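Local coordinates for protein glycerol dehydrogenase (Schizosaccharomyces pombe, PDB 1TA9) that oxidises glycerol to dihydroxyacetone, probably with NAD(+) and a catalytic zinc ion, in the assimilation of glycerol, at residues Ile369-Leu374 against Asp412-Val417. Sequence-based numbering, arbitrary orientation.
Sequences ITLEEL and DAIKAV
Glu373 OE2 is gripped by two donors, Ile369 N and Thr370 OG1, which tie together the turn whose Ile369 carbonyl meets Val417. Ile369 N reaches Glu373 OE2 at 3.1 Å, coming from above the carboxylate plane (58° out of it). Thr370 OG1 instead donates to the anti lone pair of Glu373 OE2 at 2.8 Å. Thr370 is also the N-cap: its OG1 accepts from Glu373 N at 3.3 Å in a nearly straight bond. Across the contact just two touches fall within 4.5 Å, a carbonyl oxygen on a methyl and a methyl on a methyl, and 137 Å² is buried in all. Ile369 O lies 4.0 Å from Val417 CG1, the branch set anti to the Val417 backbone N (chi1 170°). The same Ile369 O is also hydrogen-bonded to Ser421 OG, one turn beyond Val417. The contact as a whole sets residues 369-374, a loop running into a short, weakly bonded helix, against helix 407-428 within the all-helical C-terminal domain of the iron-containing alcohol dehydrogenase fold. Leu371 CD2 meets Ile414 CG2 at 4.2 Å, the two side chains crossing at about a right angle. Asp418 OD1 accepts from Leu371 N. Tyr339, on the helix that begins with zinc ligand His333, packs on both Leu371 and Val417.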
# COMPACT_ATOMS: atom_id res chain seq x y z
N ILE B 369 30.84 10.34 12.28
CA ILE B 369 29.81 11.25 11.81
C ILE B 369 29.82 12.57 12.57
O ILE B 369 28.93 13.40 12.40
CB ILE B 369 28.40 10.64 11.93
CG1 ILE B 369 28.09 10.30 13.39
CG2 ILE B 369 28.30 9.41 11.04
CD1 ILE B 369 26.65 9.85 13.62
N THR B 370 30.84 12.77 13.40
CA THR B 370 30.97 14.00 14.17
C THR B 370 32.41 14.50 14.12
O THR B 370 33.33 13.72 13.86
CB THR B 370 30.60 13.78 15.65
OG1 THR B 370 31.44 12.77 16.21
CG2 THR B 370 29.15 13.36 15.78
N LEU B 371 32.60 15.79 14.37
CA LEU B 371 33.93 16.39 14.37
C LEU B 371 34.78 15.76 15.48
O LEU B 371 35.99 15.60 15.35
CB LEU B 371 33.83 17.90 14.58
CG LEU B 371 33.18 18.68 13.43
CD1 LEU B 371 32.91 20.12 13.84
CD2 LEU B 371 34.09 18.64 12.20
N GLU B 372 34.12 15.40 16.58
CA GLU B 372 34.79 14.77 17.71
C GLU B 372 35.45 13.47 17.24
O GLU B 372 36.63 13.24 17.48
CB GLU B 372 33.79 14.46 18.83
CG GLU B 372 34.40 13.78 20.05
CD GLU B 372 35.12 14.75 20.98
OE1 GLU B 372 35.98 14.30 21.77
OE2 GLU B 372 34.83 15.96 20.93
N GLU B 373 34.68 12.63 16.54
CA GLU B 373 35.20 11.36 16.06
C GLU B 373 36.29 11.55 15.01
O GLU B 373 37.25 10.78 14.95
CB GLU B 373 34.07 10.50 15.49
CG GLU B 373 32.98 10.20 16.49
CD GLU B 373 31.81 9.47 15.87
OE1 GLU B 373 31.81 8.23 15.90
OE2 GLU B 373 30.91 10.16 15.33
N LEU B 374 36.14 12.58 14.17
CA LEU B 374 37.13 12.86 13.14
C LEU B 374 38.45 13.27 13.80
O LEU B 374 39.49 13.27 13.15
CB LEU B 374 36.66 13.99 12.22
CG LEU B 374 35.54 13.67 11.23
CD1 LEU B 374 35.24 14.91 10.40
CD2 LEU B 374 35.96 12.52 10.33
N ASP B 412 29.48 26.26 7.06
CA ASP B 412 28.25 26.11 7.84
C ASP B 412 27.73 24.68 7.80
O ASP B 412 27.28 24.14 8.82
CB ASP B 412 27.16 27.04 7.32
CG ASP B 412 27.28 28.45 7.87
OD1 ASP B 412 28.21 28.73 8.66
OD2 ASP B 412 26.42 29.29 7.50
N ALA B 413 27.78 24.07 6.62
CA ALA B 413 27.29 22.71 6.44
C ALA B 413 28.15 21.69 7.20
O ALA B 413 27.63 20.70 7.70
CB ALA B 413 27.25 22.36 4.95
N ILE B 414 29.45 21.94 7.27
CA ILE B 414 30.34 21.04 7.99
C ILE B 414 29.94 21.03 9.47
O ILE B 414 29.89 19.97 10.11
CB ILE B 414 31.82 21.48 7.86
CG1 ILE B 414 32.31 21.18 6.44
CG2 ILE B 414 32.68 20.77 8.90
CD1 ILE B 414 33.72 21.68 6.16
N LYS B 415 29.65 22.21 10.02
CA LYS B 415 29.25 22.31 11.42
C LYS B 415 27.83 21.78 11.61
O LYS B 415 27.52 21.19 12.65
CB LYS B 415 29.33 23.76 11.90
CG LYS B 415 30.77 24.22 12.14
CD LYS B 415 30.85 25.65 12.66
CE LYS B 415 30.55 26.66 11.55
NZ LYS B 415 30.82 28.07 12.00
N ALA B 416 26.97 21.97 10.62
CA ALA B 416 25.60 21.49 10.70
C ALA B 416 25.60 19.97 10.83
O ALA B 416 24.86 19.41 11.64
CB ALA B 416 24.81 21.92 9.47
N VAL B 417 26.41 19.30 10.02
CA VAL B 417 26.48 17.84 10.10
C VAL B 417 26.81 17.44 11.54
O VAL B 417 26.16 16.56 12.12
CB VAL B 417 27.58 17.27 9.17
CG1 VAL B 417 27.80 15.79 9.45
CG2 VAL B 417 27.18 17.48 7.70